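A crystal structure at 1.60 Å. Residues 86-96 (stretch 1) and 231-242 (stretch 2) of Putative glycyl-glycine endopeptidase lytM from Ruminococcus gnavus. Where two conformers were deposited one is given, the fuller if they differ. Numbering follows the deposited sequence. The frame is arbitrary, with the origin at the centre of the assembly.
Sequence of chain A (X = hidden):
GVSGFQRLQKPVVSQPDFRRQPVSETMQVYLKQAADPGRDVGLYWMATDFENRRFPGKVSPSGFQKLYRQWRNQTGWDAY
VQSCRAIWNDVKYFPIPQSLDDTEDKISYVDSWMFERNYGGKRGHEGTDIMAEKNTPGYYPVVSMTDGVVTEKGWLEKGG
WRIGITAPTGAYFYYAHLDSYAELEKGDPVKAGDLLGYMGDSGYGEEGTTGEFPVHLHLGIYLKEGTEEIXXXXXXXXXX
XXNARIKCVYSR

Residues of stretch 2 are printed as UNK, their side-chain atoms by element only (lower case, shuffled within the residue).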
ATOM      1  N   ALA A  86     -19.138  -2.638 -16.377  1.00 11.28           N
ATOM      2  CA  ALA A  86     -19.479  -3.336 -15.127  1.00 11.68           C
ATOM      3  C   ALA A  86     -18.496  -2.908 -14.016  1.00 11.55           C
ATOM      4  O   ALA A  86     -18.900  -2.799 -12.862  1.00 12.88           O
ATOM      5  CB  ALA A  86     -19.429  -4.850 -15.322  1.00 10.05           C
ATOM      6  N   ILE A  87     -17.216  -2.689 -14.335  1.00  9.79           N
ATOM      7  CA  ILE A  87     -16.222  -2.247 -13.363  1.00  9.49           C
ATOM      8  C   ILE A  87     -16.384  -0.762 -13.018  1.00 12.17           C
ATOM      9  O   ILE A  87     -16.297  -0.380 -11.856  1.00 12.67           O
ATOM     10  CB  ILE A  87     -14.799  -2.512 -13.851  1.00  9.74           C
ATOM     11  CG1 ILE A  87     -14.586  -4.007 -14.023  1.00 13.52           C
ATOM     12  CG2 ILE A  87     -13.665  -1.960 -12.910  1.00 11.74           C
ATOM     13  CD1 ILE A  87     -13.336  -4.304 -14.837  1.00 13.23           C
ATOM     14  N   TRP A  88     -16.586   0.056 -14.050  1.00  9.82           N
ATOM     15  CA  TRP A  88     -16.410   1.519 -13.948  1.00 11.12           C
ATOM     16  C   TRP A  88     -17.713   2.279 -13.766  1.00 11.45           C
ATOM     17  O   TRP A  88     -17.720   3.258 -13.028  1.00 15.02           O
ATOM     18  CB  TRP A  88     -15.657   2.093 -15.167  1.00  9.61           C
ATOM     19  CG  TRP A  88     -14.234   1.697 -15.164  1.00  9.53           C
ATOM     20  CD1 TRP A  88     -13.742   0.502 -15.565  1.00 12.34           C
ATOM     21  CD2 TRP A  88     -13.130   2.467 -14.676  1.00 11.35           C
ATOM     22  NE1 TRP A  88     -12.352   0.478 -15.355  1.00 10.31           N
ATOM     23  CE2 TRP A  88     -11.970   1.675 -14.823  1.00 10.56           C
ATOM     24  CE3 TRP A  88     -13.003   3.737 -14.125  1.00 10.86           C
ATOM     25  CZ2 TRP A  88     -10.716   2.116 -14.437  1.00 11.56           C
ATOM     26  CZ3 TRP A  88     -11.711   4.206 -13.794  1.00 11.28           C
ATOM     27  CH2 TRP A  88     -10.597   3.390 -13.927  1.00 11.84           C
ATOM     28  N   ASN A  89     -18.803   1.865 -14.410  1.00 11.05           N
ATOM     29  CA  ASN A  89     -19.957   2.756 -14.554  1.00 12.71           C
ATOM     30  C   ASN A  89     -20.933   2.827 -13.385  1.00 11.61           C
ATOM     31  O   ASN A  89     -21.742   3.780 -13.309  1.00 13.58           O
ATOM     32  CB  ASN A  89     -20.710   2.458 -15.851  1.00 11.38           C
ATOM     33  CG  ASN A  89     -20.001   2.998 -17.074  1.00 14.14           C
ATOM     34  OD1 ASN A  89     -18.772   3.061 -17.114  1.00 15.22           O
ATOM     35  ND2 ASN A  89     -20.780   3.418 -18.065  1.00 14.24           N
ATOM     36  N   ASP A  90     -20.898   1.822 -12.506  1.00 11.35           N
ATOM     37  CA  ASP A  90     -21.800   1.764 -11.359  1.00 11.81           C
ATOM     38  C   ASP A  90     -21.230   2.413 -10.099  1.00 11.18           C
ATOM     39  O   ASP A  90     -21.979   2.577  -9.118  1.00 13.22           O
ATOM     40  CB  ASP A  90     -22.249   0.329 -11.011  1.00 11.96           C
ATOM     41  CG  ASP A  90     -23.041  -0.350 -12.119  1.00 13.44           C
ATOM     42  OD1 ASP A  90     -23.573   0.334 -13.043  1.00 16.65           O
ATOM     43  OD2 ASP A  90     -23.130  -1.599 -12.061  1.00 15.55           O
ATOM     44  N   VAL A  91     -19.952   2.773 -10.092  1.00 11.63           N
ATOM     45  CA  VAL A  91     -19.304   3.324  -8.909  1.00 11.24           C
ATOM     46  C   VAL A  91     -19.666   4.778  -8.761  1.00 11.45           C
ATOM     47  O   VAL A  91     -19.237   5.634  -9.569  1.00 13.71           O
ATOM     48  CB  VAL A  91     -17.781   3.121  -8.990  1.00  9.39           C
ATOM     49  CG1 VAL A  91     -17.027   3.844  -7.853  1.00 11.35           C
ATOM     50  CG2 VAL A  91     -17.486   1.547  -8.943  1.00 11.33           C
ATOM     51  N   LYS A  92     -20.418   5.056  -7.705  1.00 10.24           N
ATOM     52  CA  LYS A  92     -20.815   6.423  -7.312  1.00 11.49           C
ATOM     53  C   LYS A  92     -19.944   6.969  -6.171  1.00 11.24           C
ATOM     54  O   LYS A  92     -19.654   8.153  -6.141  1.00 10.97           O
ATOM     55  CB  LYS A  92     -22.287   6.396  -6.826  1.00 11.68           C
ATOM     56  CG  LYS A  92     -22.825   7.752  -6.439  1.00 13.69           C
ATOM     57  CD  LYS A  92     -24.336   7.786  -6.226  1.00 16.02           C
ATOM     58  CE  LYS A  92     -24.739   9.224  -5.903  1.00 19.64           C
ATOM     59  NZ  LYS A  92     -26.150   9.229  -5.398  1.00 17.89           N
ATOM     60  N   TYR A  93     -19.481   6.091  -5.277  1.00 10.63           N
ATOM     61  CA  TYR A  93     -18.713   6.491  -4.106  1.00 10.51           C
ATOM     62  C   TYR A  93     -17.508   5.579  -3.831  1.00 10.32           C
ATOM     63  O   TYR A  93     -17.528   4.378  -4.138  1.00 11.39           O
ATOM     64  CB  TYR A  93     -19.608   6.461  -2.873  1.00 12.21           C
ATOM     65  CG  TYR A  93     -20.684   7.483  -2.794  1.00 11.89           C
ATOM     66  CD1 TYR A  93     -20.374   8.835  -2.661  1.00 14.04           C
ATOM     67  CD2 TYR A  93     -22.035   7.105  -2.779  1.00 14.49           C
ATOM     68  CE1 TYR A  93     -21.367   9.782  -2.551  1.00 14.49           C
ATOM     69  CE2 TYR A  93     -23.028   8.039  -2.646  1.00 15.23           C
ATOM     70  CZ  TYR A  93     -22.702   9.378  -2.544  1.00 13.84           C
ATOM     71  OH  TYR A  93     -23.692  10.350  -2.372  1.00 16.12           O
ATOM     72  N   PHE A  94     -16.460   6.196  -3.288  1.00 11.11           N
ATOM     73  CA  PHE A  94     -15.375   5.478  -2.628  1.00 11.10           C
ATOM     74  C   PHE A  94     -16.018   4.711  -1.440  1.00 13.39           C
ATOM     75  O   PHE A  94     -17.027   5.147  -0.892  1.00 12.03           O
ATOM     76  CB  PHE A  94     -14.396   6.535  -2.117  1.00 13.08           C
ATOM     77  CG  PHE A  94     -13.059   5.980  -1.694  1.00 11.97           C
ATOM     78  CD1 PHE A  94     -12.123   5.598  -2.641  1.00 13.49           C
ATOM     79  CD2 PHE A  94     -12.726   5.899  -0.348  1.00 12.93           C
ATOM     80  CE1 PHE A  94     -10.919   5.089  -2.266  1.00 14.01           C
ATOM     81  CE2 PHE A  94     -11.490   5.383   0.059  1.00 13.97           C
ATOM     82  CZ  PHE A  94     -10.605   4.959  -0.898  1.00 13.07           C
ATOM     83  N   PRO A  95     -15.459   3.554  -1.027  1.00 10.54           N
ATOM     84  CA  PRO A  95     -16.103   2.759   0.016  1.00 11.02           C
ATOM     85  C   PRO A  95     -15.970   3.270   1.458  1.00 13.61           C
ATOM     86  O   PRO A  95     -16.672   2.768   2.335  1.00 13.43           O
ATOM     87  CB  PRO A  95     -15.412   1.408  -0.135  1.00 10.82           C
ATOM     88  CG  PRO A  95     -14.065   1.750  -0.670  1.00 10.30           C
ATOM     89  CD  PRO A  95     -14.354   2.831  -1.653  1.00 10.19           C
ATOM     90  N   ILE A  96     -15.087   4.237   1.687  1.00 12.39           N
ATOM     91  CA  ILE A  96     -14.884   4.775   3.038  1.00 11.10           C
ATOM     92  C   ILE A  96     -15.370   6.223   3.064  1.00 12.25           C
ATOM     93  O   ILE A  96     -14.885   7.052   2.284  1.00 14.09           O
ATOM     94  CB  ILE A  96     -13.446   4.740   3.494  1.00 11.65           C
ATOM     95  CG1 ILE A  96     -12.801   3.372   3.252  1.00 12.35           C
ATOM     96  CG2 ILE A  96     -13.376   5.081   5.029  1.00 13.55           C
ATOM     97  CD1 ILE A  96     -13.559   2.161   3.811  1.00 14.86           C
ATOM     98  N   UNK A 231     -11.373 -12.235 -10.488  1.00 11.11           N
ATOM     99  CA  UNK A 231     -11.011 -10.964  -9.885  1.00  9.89           C
ATOM    100  C   UNK A 231     -10.308 -10.034 -10.894  1.00 11.52           C
ATOM    101  O   UNK A 231      -9.524 -10.469 -11.750  1.00 11.18           O
ATOM    102  o   UNK A 231      -8.884 -11.866  -9.065  1.00 12.06           O
ATOM    103  c   UNK A 231     -10.101 -11.204  -8.675  1.00  9.63           C
ATOM    104  N   UNK A 232     -10.606  -8.745 -10.756  1.00 10.34           N
ATOM    105  CA  UNK A 232      -9.950  -7.670 -11.527  1.00 10.65           C
ATOM    106  C   UNK A 232      -9.452  -6.611 -10.568  1.00 11.36           C
ATOM    107  O   UNK A 232      -9.969  -6.489  -9.453  1.00 11.61           O
ATOM    108  c   UNK A 232     -11.453  -8.150 -13.495  1.00 12.11           C
ATOM    109  c   UNK A 232     -12.037  -6.280 -11.931  1.00 13.09           C
ATOM    110  c   UNK A 232     -10.913  -7.052 -12.592  1.00 12.13           C
ATOM    111  N   UNK A 233      -8.463  -5.846 -10.996  1.00 10.52           N
ATOM    112  CA  UNK A 233      -7.833  -4.851 -10.133  1.00  7.68           C
ATOM    113  C   UNK A 233      -8.773  -3.705  -9.788  1.00 10.27           C
ATOM    114  O   UNK A 233      -9.139  -2.929 -10.687  1.00 10.20           O
ATOM    115  c   UNK A 233      -5.678  -3.508  -9.919  1.00 10.10           C
ATOM    116  c   UNK A 233      -6.575  -4.324 -10.823  1.00  9.79           C
ATOM    117  n   UNK A 233      -4.568  -2.963 -10.517  1.00 11.63           N
ATOM    118  o   UNK A 233      -5.907  -3.411  -8.688  1.00 11.96           O
ATOM    119  N   UNK A 234      -9.100  -3.518  -8.478  1.00  8.87           N
ATOM    120  CA  UNK A 234      -9.955  -2.379  -8.158  1.00  8.78           C
ATOM    121  C   UNK A 234      -9.207  -1.063  -8.029  1.00 10.01           C
ATOM    122  O   UNK A 234      -9.841  -0.028  -7.888  1.00 10.96           O
ATOM    123  c   UNK A 234      -8.963  -4.435  -7.329  1.00 10.44           C
ATOM    124  c   UNK A 234     -10.255  -4.191  -6.605  1.00 10.05           C
ATOM    125  c   UNK A 234     -10.503  -2.740  -6.763  1.00  9.88           C
ATOM    126  N   UNK A 235      -7.880  -1.082  -8.039  1.00  9.48           N
ATOM    127  CA  UNK A 235      -7.148   0.119  -7.719  1.00 10.07           C
ATOM    128  C   UNK A 235      -7.515   1.323  -8.612  1.00  9.57           C
ATOM    129  O   UNK A 235      -7.827   2.404  -8.096  1.00 10.99           O
ATOM    130  c   UNK A 235      -4.800   1.096  -7.476  1.00 10.66           C
ATOM    131  c   UNK A 235      -3.344   3.400  -6.889  1.00 17.30           C
ATOM    132  c   UNK A 235      -4.566   1.508  -6.167  1.00 15.09           C
ATOM    133  c   UNK A 235      -4.290   1.877  -8.529  1.00 15.49           C
ATOM    134  c   UNK A 235      -3.826   2.637  -5.890  1.00 16.61           C
ATOM    135  c   UNK A 235      -3.527   3.046  -8.216  1.00 16.66           C
ATOM    136  o   UNK A 235      -2.610   4.543  -6.492  1.00 22.48           O
ATOM    137  c   UNK A 235      -5.622  -0.145  -7.721  1.00 11.59           C
ATOM    138  N   UNK A 236      -7.518   1.151  -9.953  1.00 10.97           N
ATOM    139  CA  UNK A 236      -7.806   2.361 -10.755  1.00 11.56           C
ATOM    140  C   UNK A 236      -9.211   2.955 -10.579  1.00 10.72           C
ATOM    141  O   UNK A 236      -9.357   4.204 -10.512  1.00 11.75           O
ATOM    142  c   UNK A 236      -6.458   0.764 -11.988  1.00 12.69           C
ATOM    143  c   UNK A 236      -7.501   1.895 -12.200  1.00 12.76           C
ATOM    144  c   UNK A 236      -6.996   0.052 -10.779  1.00 12.03           C
ATOM    145  N   UNK A 237     -10.222   2.101 -10.442  1.00 11.97           N
ATOM    146  CA  UNK A 237     -11.589   2.605 -10.162  1.00 12.29           C
ATOM    147  C   UNK A 237     -11.682   3.241  -8.771  1.00 10.63           C
ATOM    148  O   UNK A 237     -12.342   4.245  -8.582  1.00 12.27           O
ATOM    149  c   UNK A 237     -12.748   0.459  -9.417  1.00 11.96           C
ATOM    150  c   UNK A 237     -14.087   2.248 -10.647  1.00 10.85           C
ATOM    151  c   UNK A 237     -12.660   1.578 -10.468  1.00 11.16           C
ATOM    152  N   UNK A 238     -10.892   2.736  -7.811  1.00 11.91           N
ATOM    153  CA  UNK A 238     -10.842   3.366  -6.497  1.00 12.37           C
ATOM    154  C   UNK A 238     -10.236   4.745  -6.605  1.00 11.42           C
ATOM    155  O   UNK A 238     -10.748   5.673  -5.984  1.00 13.26           O
ATOM    156  c   UNK A 238     -10.059   2.536  -5.482  1.00 10.67           C
ATOM    157  c   UNK A 238     -11.953   1.766  -3.917  1.00 12.42           C
ATOM    158  c   UNK A 238     -10.789   1.331  -4.921  1.00 11.31           C
ATOM    159  c   UNK A 238      -9.850   0.345  -4.231  1.00 12.87           C
ATOM    160  N   UNK A 239      -9.140   4.883  -7.379  1.00 11.29           N
ATOM    161  CA  UNK A 239      -8.516   6.196  -7.588  1.00 13.16           C
ATOM    162  C   UNK A 239      -9.470   7.157  -8.238  1.00 14.01           C
ATOM    163  O   UNK A 239      -9.531   8.333  -7.875  1.00 13.06           O
ATOM    164  c   UNK A 239      -7.255   6.085  -8.441  1.00 14.29           C
ATOM    165  n   UNK A 239      -3.155   7.331  -7.398  1.00 31.32           N
ATOM    166  c   UNK A 239      -5.620   6.121  -6.541  1.00 23.16           C
ATOM    167  c   UNK A 239      -6.119   5.388  -7.749  1.00 17.85           C
ATOM    168  n   UNK A 239      -4.137   9.416  -7.199  1.00 34.08           N
ATOM    169  n   UNK A 239      -5.376   7.547  -6.741  1.00 24.64           N
ATOM    170  c   UNK A 239      -4.226   8.087  -7.120  1.00 31.93           C
ATOM    171  N   UNK A 240     -10.263   6.647  -9.182  1.00 13.23           N
ATOM    172  CA  UNK A 240     -11.290   7.444  -9.867  1.00 16.10           C
ATOM    173  C   UNK A 240     -12.372   7.942  -8.911  1.00 14.12           C
ATOM    174  O   UNK A 240     -12.836   9.086  -9.043  1.00 16.58           O
ATOM    175  c   UNK A 240     -15.637   6.501 -11.387  1.00 15.98           C
ATOM    176  c   UNK A 240     -14.768   8.118 -12.948  1.00 16.21           C
ATOM    177  c   UNK A 240     -13.269   6.930 -11.490  1.00 14.81           C
ATOM    178  o   UNK A 240     -17.115   7.690 -12.817  1.00 15.72           O
ATOM    179  c   UNK A 240     -11.876   6.616 -11.021  1.00 16.65           C
ATOM    180  c   UNK A 240     -15.833   7.443 -12.392  1.00 14.79           C
ATOM    181  c   UNK A 240     -14.352   6.249 -10.974  1.00 12.06           C
ATOM    182  c   UNK A 240     -13.485   7.863 -12.493  1.00 16.96           C
ATOM    183  N   UNK A 241     -12.714   7.126  -7.924  1.00 12.98           N
ATOM    184  CA  UNK A 241     -13.704   7.471  -6.924  1.00 14.06           C
ATOM    185  C   UNK A 241     -13.144   8.152  -5.670  1.00 13.91           C
ATOM    186  O   UNK A 241     -13.911   8.462  -4.774  1.00 13.65           O
ATOM    187  c   UNK A 241     -14.427   6.191  -6.495  1.00 14.73           C
ATOM    188  N   UNK A 242     -11.832   8.422  -5.654  0.50 15.45           N
ATOM    189  CA  UNK A 242     -11.126   8.928  -4.465  0.50 15.31           C
ATOM    190  C   UNK A 242     -11.755  10.180  -3.870  0.50 15.78           C
ATOM    191  O   UNK A 242     -11.885  10.290  -2.655  0.50 19.33           O
ATOM    192  o   UNK A 242      -7.130   9.551  -5.974  0.50 18.76           O
ATOM    193  c   UNK A 242      -9.638   9.211  -4.808  0.50 15.62           C
ATOM    194  c   UNK A 242      -8.014  10.313  -6.448  0.50 23.32           C
ATOM    195  c   UNK A 242      -9.374  10.390  -5.746  0.50 16.88           C
ATOM    196  o   UNK A 242      -7.859  11.015  -7.485  0.50 20.10           O
TER
HETATM  197  O   HOH W   1     -18.827   5.602 -12.320  1.00 14.81           O

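Position 231 carries one carbon followed by one oxygen and lies beyond the reach of stretch 1; this hydroxymethyl group is S231, on a strand that enters from earlier in the chain. At position 232, one carbon bears two more, a beta-branched side chain that touches I87 and whose CA-to-CB bond points toward stretch 1. It is V232, and its CG2 lies 3.7 Å from I87 CD1.

Position 233 has two carbons, the second bearing two further atoms, an oxygen and a nitrogen. This carboxamide is N233. It makes no contact with stretch 1 and instead serves the chain that follows: its OD1 accepts a hydrogen bond from the backbone N of position 235 at 3.1 Å, capping the turn that leads into the helix. At 234, three carbons close a ring onto the backbone nitrogen, which identifies P234; its CA-to-CB bond points away from stretch 1. Position 235 shows one carbon and then a six-carbon ring bearing an oxygen, and is Y235, also out of reach of stretch 1.

Three carbons again close onto the backbone nitrogen at 236, but here the CA-to-CB bond points toward stretch 1 and the side chain touches W88. The residue is P236, with its CB 3.8 Å from W88 CH2. Position 237 has one carbon carrying two others and sits against I87, W88 and V91: it is V237. Its CB stands 4.1 Å from the centroid of the W88 six-membered ring, almost exactly on the ring normal, a CH-pi contact, while its CG2 is 3.9 Å from V91 CG2. Position 238 has four carbons forked at the second, and its end approaches F94 and P95; this is L238, whose CD2 lies 3.5 Å from P95 CD and 3.9 Å from F94 CE1.

Position 239 extends through three carbons and a nitrogen to a carbon bearing two more nitrogens, the guanidinium of R239. Its CA-to-CB bond points away from stretch 1, and its NH1 donates to Y235 OH at 3.0 Å. At 240, one carbon leads to a six-carbon ring with an oxygen, next to W88 and V91. This is Y240, whose ring face receives the edge of W88; the centroids of the W88 six-membered ring and the Y240 ring are 5.6 Å apart, with planes at 67°. A single carbon at 241, in contact with V91, marks A241; its CB meets V91 CG1 at 3.8 Å, and its small size accompanies a close backbone approach, with F94 CB 3.3 Å from A241 O. Position 242 has three carbons, the third carrying two oxygens, and is E242. Its OE1 forms a salt bridge with R239 NE at 2.8 Å, while its CA packs 3.9 Å from F94 CD1.

No direct hydrogen bond joins the stretches, so the contact rests on apolar packing: V237 and Y240 pack on W88, V237 and A241 on V91, and A241 and L238 on F94, while I87 meets V232 and V237, and P95 meets L238. One water adds a polar link, accepting from Y240 OH at 2.7 Å and donating to W88 O at 2.7 Å and V91 O at 2.8 Å. The R239–E242 salt bridge remains within stretch 2.

Stretch 2 (231-242) SVNPYPVLRYAE
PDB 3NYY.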